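Local structure of UDP-N-acetylglucosamine 2-epimerase (Listeria monocytogenes, 3OT5) at residues Phe57-Ala65 and Ile80-Ile88; Lys139-Thr150 and Arg163-Phe174. The protein probably interconverts UDP-N-acetylglucosamine and UDP-N-acetylmannosamine by epimerisation at C2 of the sugar. One frame throughout, in Å; residues are numbered along the deposited sequence.

Interaction 1 (Phe57-Ala65 and Ile80-Ile88)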
loop_
_atom_site.group_PDB
_atom_site.type_symbol
_atom_site.label_atom_id
_atom_site.label_comp_id
_atom_site.label_asym_id
_atom_site.label_seq_id
_atom_site.Cartn_x
_atom_site.Cartn_y
_atom_site.Cartn_z
ATOM N N PHE A 57 -17.234 16.579 10.107
ATOM C CA PHE A 57 -15.833 16.900 9.902
ATOM C C PHE A 57 -15.500 18.062 8.994
ATOM O O PHE A 57 -16.205 18.377 8.054
ATOM C CB PHE A 57 -15.115 15.695 9.297
ATOM C CG PHE A 57 -15.191 14.443 10.127
ATOM C CD1 PHE A 57 -14.384 14.286 11.236
ATOM C CD2 PHE A 57 -16.023 13.393 9.750
ATOM C CE1 PHE A 57 -14.437 13.130 11.983
ATOM C CE2 PHE A 57 -16.081 12.230 10.500
ATOM C CZ PHE A 57 -15.286 12.094 11.606
ATOM N N GLU A 58 -14.367 18.660 9.301
ATOM C CA GLU A 58 -13.787 19.730 8.526
ATOM C C GLU A 58 -12.449 19.095 8.116
ATOM O O GLU A 58 -11.670 18.676 8.968
ATOM C CB GLU A 58 -13.618 20.973 9.380
ATOM C CG GLU A 58 -13.034 22.187 8.653
ATOM C CD GLU A 58 -13.122 23.472 9.478
ATOM O OE1 GLU A 58 -13.918 23.515 10.455
ATOM O OE2 GLU A 58 -12.416 24.451 9.127
ATOM N N SER A 59 -12.218 18.941 6.819
ATOM C CA SER A 59 -10.986 18.314 6.345
ATOM C C SER A 59 -9.946 19.309 5.845
ATOM O O SER A 59 -10.218 20.072 4.949
ATOM C CB SER A 59 -11.307 17.323 5.229
ATOM O OG SER A 59 -10.136 16.675 4.782
ATOM N N THR A 60 -8.756 19.298 6.448
ATOM C CA THR A 60 -7.670 20.169 6.004
ATOM C C THR A 60 -6.564 19.252 5.506
ATOM O O THR A 60 -6.017 18.455 6.262
ATOM C CB THR A 60 -7.116 21.081 7.113
ATOM O OG1 THR A 60 -8.163 21.909 7.637
ATOM C CG2 THR A 60 -6.005 21.987 6.561
ATOM N N VAL A 61 -6.248 19.348 4.227
ATOM C CA VAL A 61 -5.204 18.526 3.642
ATOM C C VAL A 61 -3.953 19.351 3.469
ATOM O O VAL A 61 -3.974 20.413 2.828
ATOM C CB VAL A 61 -5.630 17.960 2.305
ATOM C CG1 VAL A 61 -4.440 17.319 1.601
ATOM C CG2 VAL A 61 -6.798 16.965 2.502
ATOM N N VAL A 62 -2.868 18.840 4.046
ATOM C CA VAL A 62 -1.573 19.477 4.021
ATOM C C VAL A 62 -0.571 18.585 3.291
ATOM O O VAL A 62 -0.361 17.425 3.669
ATOM C CB VAL A 62 -1.054 19.704 5.465
ATOM C CG1 VAL A 62 0.285 20.434 5.436
ATOM C CG2 VAL A 62 -2.087 20.472 6.295
ATOM N N ILE A 63 0.039 19.126 2.245
ATOM C CA ILE A 63 1.034 18.399 1.481
ATOM C C ILE A 63 2.436 18.827 1.892
ATOM O O ILE A 63 2.709 20.019 2.091
ATOM C CB ILE A 63 0.880 18.647 -0.028
ATOM C CG1 ILE A 63 -0.532 18.290 -0.493
ATOM C CG2 ILE A 63 1.898 17.833 -0.803
ATOM C CD1 ILE A 63 -0.719 18.491 -1.994
ATOM N N THR A 64 3.313 17.840 2.017
ATOM C CA THR A 64 4.713 18.034 2.384
ATOM C C THR A 64 5.547 17.068 1.548
ATOM O O THR A 64 6.169 16.152 2.090
ATOM C CB THR A 64 4.970 17.735 3.883
ATOM O OG1 THR A 64 4.500 16.418 4.193
ATOM C CG2 THR A 64 4.264 18.737 4.776
ATOM N N ALA A 65 5.526 17.265 0.231
ATOM C CA ALA A 65 6.251 16.413 -0.719
ATOM C C ALA A 65 7.669 16.910 -0.987
ATOM O O ALA A 65 7.864 17.932 -1.649
ATOM C CB ALA A 65 5.466 16.309 -2.034
ATOM N N ILE A 80 -9.376 15.847 -4.720
ATOM C CA ILE A 80 -8.956 16.402 -3.446
ATOM C C ILE A 80 -8.166 17.670 -3.655
ATOM O O ILE A 80 -7.075 17.650 -4.214
ATOM C CB ILE A 80 -8.055 15.414 -2.677
ATOM C CG1 ILE A 80 -8.870 14.221 -2.186
ATOM C CG2 ILE A 80 -7.413 16.091 -1.482
ATOM C CD1 ILE A 80 -8.056 13.194 -1.410
ATOM N N LYS A 81 -8.730 18.780 -3.209
ATOM C CA LYS A 81 -8.065 20.050 -3.319
ATOM C C LYS A 81 -7.227 20.147 -2.057
ATOM O O LYS A 81 -7.783 20.126 -0.965
ATOM C CB LYS A 81 -9.089 21.184 -3.337
ATOM C CG LYS A 81 -10.231 21.032 -4.348
ATOM C CD LYS A 81 -9.765 21.034 -5.793
ATOM C CE LYS A 81 -10.971 20.966 -6.734
ATOM N NZ LYS A 81 -10.602 21.012 -8.178
ATOM N N PRO A 82 -5.888 20.209 -2.184
ATOM C CA PRO A 82 -5.072 20.325 -0.976
ATOM C C PRO A 82 -5.205 21.732 -0.388
ATOM O O PRO A 82 -5.224 22.701 -1.140
ATOM C CB PRO A 82 -3.659 20.074 -1.485
ATOM C CG PRO A 82 -3.681 20.519 -2.894
ATOM C CD PRO A 82 -5.065 20.235 -3.407
ATOM N N ASP A 83 -5.302 21.846 0.933
ATOM C CA ASP A 83 -5.467 23.162 1.566
ATOM C C ASP A 83 -4.151 23.921 1.755
ATOM O O ASP A 83 -4.089 25.136 1.562
ATOM C CB ASP A 83 -6.197 23.040 2.911
ATOM C CG ASP A 83 -7.571 22.409 2.776
ATOM O OD1 ASP A 83 -8.573 23.105 3.050
ATOM O OD2 ASP A 83 -7.660 21.239 2.341
ATOM N N ILE A 84 -3.106 23.200 2.142
ATOM C CA ILE A 84 -1.797 23.796 2.368
ATOM C C ILE A 84 -0.742 22.948 1.667
ATOM O O ILE A 84 -0.777 21.715 1.722
ATOM C CB ILE A 84 -1.519 23.949 3.888
ATOM C CG1 ILE A 84 -2.569 24.886 4.503
ATOM C CG2 ILE A 84 -0.109 24.468 4.141
ATOM C CD1 ILE A 84 -2.422 25.132 5.971
ATOM N N ASP A 85 0.179 23.618 0.979
ATOM C CA ASP A 85 1.232 22.935 0.247
ATOM C C ASP A 85 2.580 23.508 0.645
ATOM O O ASP A 85 2.935 24.603 0.231
ATOM C CB ASP A 85 1.001 23.074 -1.263
ATOM C CG ASP A 85 1.978 22.241 -2.097
ATOM O OD1 ASP A 85 1.662 21.960 -3.276
ATOM O OD2 ASP A 85 3.042 21.844 -1.579
ATOM N N LEU A 86 3.318 22.757 1.462
ATOM C CA LEU A 86 4.640 23.171 1.916
ATOM C C LEU A 86 5.690 22.636 0.956
ATOM O O LEU A 86 5.790 21.425 0.738
ATOM C CB LEU A 86 4.914 22.644 3.318
ATOM C CG LEU A 86 3.888 23.039 4.371
ATOM C CD1 LEU A 86 4.288 22.461 5.708
ATOM C CD2 LEU A 86 3.756 24.563 4.449
ATOM N N ASP A 87 6.475 23.533 0.381
ATOM C CA ASP A 87 7.498 23.129 -0.559
ATOM C C ASP A 87 8.797 22.831 0.198
ATOM O O ASP A 87 9.704 23.664 0.254
ATOM C CB ASP A 87 7.704 24.223 -1.611
ATOM C CG ASP A 87 8.642 23.793 -2.734
ATOM O OD1 ASP A 87 8.785 22.570 -2.970
ATOM O OD2 ASP A 87 9.214 24.686 -3.396
ATOM N N ILE A 88 8.868 21.644 0.799
ATOM C CA ILE A 88 10.057 21.233 1.546
ATOM C C ILE A 88 10.992 20.484 0.600
ATOM O O ILE A 88 10.577 19.559 -0.098
ATOM C CB ILE A 88 9.693 20.407 2.822
ATOM C CG1 ILE A 88 9.073 19.042 2.492
ATOM C CG2 ILE A 88 8.753 21.208 3.714
ATOM C CD1 ILE A 88 10.040 18.012 1.937
#
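Val61 and Asp83 open the pairing of strand 57-63 with the short edge strand 84-85. Four backbone hydrogen bonds join the segments. The carbonyl oxygen of Val61 accepts two of them. Asp83 N reaches Val61 O at 2.7 Å, with a bent N-H...O angle of 132°. Ile84 N reaches the same Val61 O at 3.0 Å and more nearly straight. The ladder goes on with Ile63 N to Ile84 O at 2.8 Å and Leu86 N to Ile63 O at 2.9 Å. Val62 pairs with Ile84 and Ile63 with Asp85, both in parallel register.

One side chain adds a polar bond. Asp83 OD2 takes the N-H of Val61 at 3.0 Å, almost in line at 175°. The donor stands above the carboxylate plane. The Asp83 carboxylate lies beside its own backbone N (chi1 -59°), which turns it back to the neighbouring strand.

Apolar contacts lie on both faces. Ile63 CD1 lies against Pro82 CB at 3.4 Å, a tight fit, and Leu75 of helix 72-77 touches both residues. Val61 CG2 meets Ile80 CG2 at 4.1 Å, the two side chains crossing at about a right angle. On the face with Val62 and Ile84, helix 95-113 packs through Ile106 and Val109. Farther on, the Thr64 and Leu86 side chains lie side by side, with CG2 and CD1 3.8 Å apart.

The Asp83 carboxylate appears to take the place of a backbone carbonyl for Val61 N. It satisfies Val61 N beside the ladder of backbone bonds.

Interaction 2 (Lys139-Thr150 and Arg163-Phe174)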
loop_
_atom_site.group_PDB
_atom_site.type_symbol
_atom_site.label_atom_id
_atom_site.label_comp_id
_atom_site.label_asym_id
_atom_site.label_seq_id
_atom_site.Cartn_x
_atom_site.Cartn_y
_atom_site.Cartn_z
ATOM N N LYS A 139 -1.921 18.776 20.108
ATOM C CA LYS A 139 -3.094 18.356 19.343
ATOM C C LYS A 139 -3.132 16.847 19.364
ATOM O O LYS A 139 -2.093 16.185 19.476
ATOM C CB LYS A 139 -3.026 18.771 17.874
ATOM C CG LYS A 139 -3.464 20.153 17.450
ATOM C CD LYS A 139 -2.899 21.267 18.244
ATOM C CE LYS A 139 -3.815 21.658 19.377
ATOM N NZ LYS A 139 -5.031 22.318 18.826
ATOM N N MET A 140 -4.324 16.294 19.215
ATOM C CA MET A 140 -4.450 14.869 19.194
ATOM C C MET A 140 -3.797 14.354 17.904
ATOM O O MET A 140 -3.926 14.963 16.833
ATOM C CB MET A 140 -5.908 14.463 19.287
ATOM C CG MET A 140 -6.082 12.986 19.418
ATOM S SD MET A 140 -7.787 12.577 19.678
ATOM C CE MET A 140 -7.688 10.786 19.818
ATOM N N LEU A 141 -3.062 13.257 18.035
ATOM C CA LEU A 141 -2.349 12.645 16.928
ATOM C C LEU A 141 -2.910 11.272 16.609
ATOM O O LEU A 141 -2.978 10.396 17.472
ATOM C CB LEU A 141 -0.856 12.510 17.264
ATOM C CG LEU A 141 0.033 11.932 16.159
ATOM C CD1 LEU A 141 -0.084 12.744 14.880
ATOM C CD2 LEU A 141 1.488 11.872 16.615
ATOM N N GLY A 142 -3.312 11.094 15.361
ATOM C CA GLY A 142 -3.843 9.829 14.903
ATOM C C GLY A 142 -2.819 9.244 13.950
ATOM O O GLY A 142 -2.289 9.958 13.085
ATOM N N HIS A 143 -2.552 7.951 14.094
ATOM C CA HIS A 143 -1.555 7.277 13.256
ATOM C C HIS A 143 -2.212 6.224 12.377
ATOM O O HIS A 143 -2.681 5.186 12.863
ATOM C CB HIS A 143 -0.473 6.725 14.180
ATOM C CG HIS A 143 0.740 6.194 13.484
ATOM N ND1 HIS A 143 1.551 5.235 14.046
ATOM C CD2 HIS A 143 1.245 6.442 12.254
ATOM C CE1 HIS A 143 2.542 4.962 13.219
ATOM N NE2 HIS A 143 2.373 5.673 12.120
ATOM N N VAL A 144 -2.274 6.524 11.076
ATOM C CA VAL A 144 -2.874 5.629 10.096
ATOM C C VAL A 144 -1.805 4.629 9.718
ATOM O O VAL A 144 -0.699 5.025 9.415
ATOM C CB VAL A 144 -3.365 6.387 8.857
ATOM C CG1 VAL A 144 -3.974 5.423 7.863
ATOM C CG2 VAL A 144 -4.389 7.462 9.265
ATOM N N GLU A 145 -2.161 3.334 9.702
ATOM C CA GLU A 145 -1.217 2.245 9.441
ATOM C C GLU A 145 -0.219 2.226 10.604
ATOM O O GLU A 145 1.000 2.385 10.430
ATOM C CB GLU A 145 -0.520 2.347 8.076
ATOM C CG GLU A 145 0.437 1.187 7.827
ATOM C CD GLU A 145 1.114 1.225 6.470
ATOM O OE1 GLU A 145 2.317 1.567 6.449
ATOM O OE2 GLU A 145 0.451 0.959 5.431
ATOM N N ALA A 146 -0.772 1.995 11.793
ATOM C CA ALA A 146 -0.023 1.994 13.032
ATOM C C ALA A 146 0.435 0.644 13.509
ATOM O O ALA A 146 -0.309 -0.345 13.440
ATOM C CB ALA A 146 -0.891 2.636 14.146
ATOM N N GLY A 147 1.667 0.596 13.996
ATOM C CA GLY A 147 2.177 -0.623 14.589
ATOM C C GLY A 147 2.982 -1.657 13.849
ATOM O O GLY A 147 3.266 -2.701 14.431
ATOM N N LEU A 148 3.370 -1.416 12.594
ATOM C CA LEU A 148 4.206 -2.408 11.903
ATOM C C LEU A 148 5.582 -2.368 12.582
ATOM O O LEU A 148 6.045 -1.298 13.007
ATOM C CB LEU A 148 4.315 -2.137 10.397
ATOM C CG LEU A 148 3.000 -2.187 9.613
ATOM C CD1 LEU A 148 3.231 -1.753 8.184
ATOM C CD2 LEU A 148 2.372 -3.609 9.688
ATOM N N ARG A 149 6.208 -3.526 12.729
ATOM C CA ARG A 149 7.493 -3.603 13.377
ATOM C C ARG A 149 8.361 -4.735 12.856
ATOM O O ARG A 149 7.880 -5.821 12.569
ATOM C CB ARG A 149 7.329 -3.891 14.889
ATOM C CG ARG A 149 6.601 -2.902 15.746
ATOM C CD ARG A 149 7.380 -1.641 16.022
ATOM N NE ARG A 149 6.645 -0.764 16.937
ATOM C CZ ARG A 149 5.801 0.196 16.558
ATOM N NH1 ARG A 149 5.565 0.437 15.273
ATOM N NH2 ARG A 149 5.180 0.920 17.474
ATOM N N THR A 150 9.652 -4.447 12.752
ATOM C CA THR A 150 10.657 -5.439 12.432
ATOM C C THR A 150 11.482 -5.550 13.718
ATOM O O THR A 150 12.285 -6.443 13.866
ATOM C CB THR A 150 11.583 -5.003 11.311
ATOM O OG1 THR A 150 12.283 -3.816 11.718
ATOM C CG2 THR A 150 10.785 -4.742 10.016
ATOM N N ARG A 163 8.146 4.745 12.736
ATOM C CA ARG A 163 6.877 4.214 13.222
ATOM C C ARG A 163 6.872 3.947 14.720
ATOM O O ARG A 163 5.797 3.953 15.352
ATOM C CB ARG A 163 6.458 2.996 12.406
ATOM C CG ARG A 163 7.404 1.835 12.425
ATOM C CD ARG A 163 7.164 1.019 11.178
ATOM N NE ARG A 163 8.115 -0.062 11.010
ATOM C CZ ARG A 163 8.256 -0.740 9.877
ATOM N NH1 ARG A 163 7.530 -0.411 8.812
ATOM N NH2 ARG A 163 9.139 -1.726 9.797
ATOM N N GLN A 164 8.049 3.703 15.299
ATOM C CA GLN A 164 8.100 3.497 16.734
ATOM C C GLN A 164 7.950 4.844 17.436
ATOM O O GLN A 164 7.208 4.947 18.404
ATOM C CB GLN A 164 9.363 2.792 17.193
ATOM C CG GLN A 164 9.421 1.314 16.891
ATOM C CD GLN A 164 10.628 0.656 17.549
ATOM O OE1 GLN A 164 11.007 1.030 18.651
ATOM N NE2 GLN A 164 11.217 -0.339 16.888
ATOM N N LEU A 165 8.626 5.879 16.937
ATOM C CA LEU A 165 8.536 7.208 17.546
ATOM C C LEU A 165 7.122 7.742 17.398
ATOM O O LEU A 165 6.529 8.242 18.358
ATOM C CB LEU A 165 9.550 8.179 16.932
ATOM C CG LEU A 165 11.029 7.834 17.204
ATOM C CD1 LEU A 165 11.927 8.752 16.438
ATOM C CD2 LEU A 165 11.338 7.916 18.694
ATOM N N THR A 166 6.590 7.654 16.188
ATOM C CA THR A 166 5.224 8.082 15.934
ATOM C C THR A 166 4.298 7.332 16.874
ATOM O O THR A 166 3.370 7.911 17.430
ATOM C CB THR A 166 4.821 7.845 14.478
ATOM O OG1 THR A 166 5.596 8.713 13.641
ATOM C CG2 THR A 166 3.333 8.133 14.282
ATOM N N GLY A 167 4.588 6.046 17.079
ATOM C CA GLY A 167 3.805 5.213 17.975
ATOM C C GLY A 167 3.756 5.711 19.416
ATOM O O GLY A 167 2.743 5.552 20.086
ATOM N N VAL A 168 4.821 6.315 19.920
ATOM C CA VAL A 168 4.769 6.786 21.298
ATOM C C VAL A 168 3.988 8.095 21.366
ATOM O O VAL A 168 3.261 8.344 22.334
ATOM C CB VAL A 168 6.171 6.956 21.948
ATOM C CG1 VAL A 168 6.971 5.675 21.805
ATOM C CG2 VAL A 168 6.917 8.114 21.336
ATOM N N MET A 169 4.103 8.916 20.320
ATOM C CA MET A 169 3.427 10.204 20.290
ATOM C C MET A 169 1.947 10.095 19.977
ATOM O O MET A 169 1.162 10.917 20.420
ATOM C CB MET A 169 4.085 11.123 19.266
ATOM C CG MET A 169 5.523 11.431 19.589
ATOM S SD MET A 169 6.262 12.498 18.356
ATOM C CE MET A 169 6.216 11.467 16.899
ATOM N N ALA A 170 1.568 9.079 19.214
ATOM C CA ALA A 170 0.170 8.906 18.832
ATOM C C ALA A 170 -0.784 8.728 20.012
ATOM O O ALA A 170 -0.476 8.075 21.019
ATOM C CB ALA A 170 0.033 7.716 17.873
ATOM N N ASP A 171 -1.965 9.314 19.849
ATOM C CA ASP A 171 -3.031 9.211 20.819
ATOM C C ASP A 171 -4.000 8.136 20.368
ATOM O O ASP A 171 -4.670 7.543 21.172
ATOM C CB ASP A 171 -3.754 10.537 20.910
ATOM C CG ASP A 171 -2.868 11.620 21.423
ATOM O OD1 ASP A 171 -2.354 11.465 22.550
ATOM O OD2 ASP A 171 -2.711 12.628 20.724
ATOM N N ILE A 172 -4.059 7.890 19.066
ATOM C CA ILE A 172 -4.953 6.885 18.525
ATOM C C ILE A 172 -4.241 6.190 17.360
ATOM O O ILE A 172 -3.592 6.824 16.518
ATOM C CB ILE A 172 -6.348 7.506 18.205
ATOM C CG1 ILE A 172 -7.330 6.454 17.701
ATOM C CG2 ILE A 172 -6.222 8.652 17.226
ATOM C CD1 ILE A 172 -8.776 6.977 17.675
ATOM N N HIS A 173 -4.330 4.866 17.361
ATOM C CA HIS A 173 -3.640 4.047 16.396
ATOM C C HIS A 173 -4.619 3.273 15.561
ATOM O O HIS A 173 -5.531 2.622 16.085
ATOM C CB HIS A 173 -2.743 3.062 17.144
ATOM C CG HIS A 173 -1.868 3.710 18.165
ATOM N ND1 HIS A 173 -0.558 4.055 17.918
ATOM C CD2 HIS A 173 -2.126 4.096 19.436
ATOM C CE1 HIS A 173 -0.039 4.609 18.999
ATOM N NE2 HIS A 173 -0.974 4.656 19.933
ATOM N N PHE A 174 -4.417 3.337 14.257
ATOM C CA PHE A 174 -5.259 2.645 13.332
ATOM C C PHE A 174 -4.342 1.592 12.718
ATOM O O PHE A 174 -3.582 1.867 11.812
ATOM C CB PHE A 174 -5.828 3.638 12.315
ATOM C CG PHE A 174 -6.433 4.868 12.953
ATOM C CD1 PHE A 174 -7.628 4.792 13.644
ATOM C CD2 PHE A 174 -5.797 6.104 12.856
ATOM C CE1 PHE A 174 -8.188 5.908 14.218
ATOM C CE2 PHE A 174 -6.351 7.232 13.419
ATOM C CZ PHE A 174 -7.551 7.137 14.119
HETATM O O HOH W 1 1.379 3.769 16.334
HETATM O O HOH W 2 3.575 2.500 15.383
#
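Arg163 and Arg149 slide past each other in opposite directions, with guanidinium planes 16° apart. Arg163 forms salt bridges with Glu160 and Asp123, and Arg149 with Glu187, so acids probably offset the like charges. Water 2 donates to Arg163 O at 2.7 Å and accepts from Gly147 N and Arg149 NH1. Next, Gln164 CG lies over one face of the Arg149 guanidinium. With Thr166 OG1 beside the backbone N (chi1 -67°), CG2 is anti to it and lies over the face of the His143 ring, though the closeness of the fit is doubtful. That ring also bonds Gly122 O through NE2. After the helix, Ala170 CB touches His143 CB at 3.9 Å. Asp171 OD2 accepts from Leu141 N at 2.8 Å on its anti lone pair, while Asp171 N and Ile172 N share Leu141 O. Ile172 O takes His143 N at 2.9 Å. His173 ND1 and His143 ND1 are bridged by water 1. Phe174 N bonds His143 O at 2.9 Å, and Phe174 O accepts from Ala146 N just past the strand. The Phe174 ring packs on helix 380-392. Strand 140-144, helix 159-169 and strand 172-175 form a beta-alpha-beta unit of a Rossmann-like sheet.

Both interactions belong to the same parallel sheet of seven strands. Interaction 1 joins the outermost strand 84-85 to strand 57-63. Interaction 2 joins strands 140-144 and 172-175, toward the other edge. Strands 28-34 and 117-121 lie between the two pairs, and each borders one of them. The centres are 20 Å apart and the nearest atoms about 9 Å, so the contacts do not touch. Along the chain interaction 1 closes before interaction 2 opens. The strand order turns outward from 28-34 in both directions, as in a Rossmann fold. The two contacts thus lie in separate parts of one sheet, and a second parallel sheet follows later in the chain.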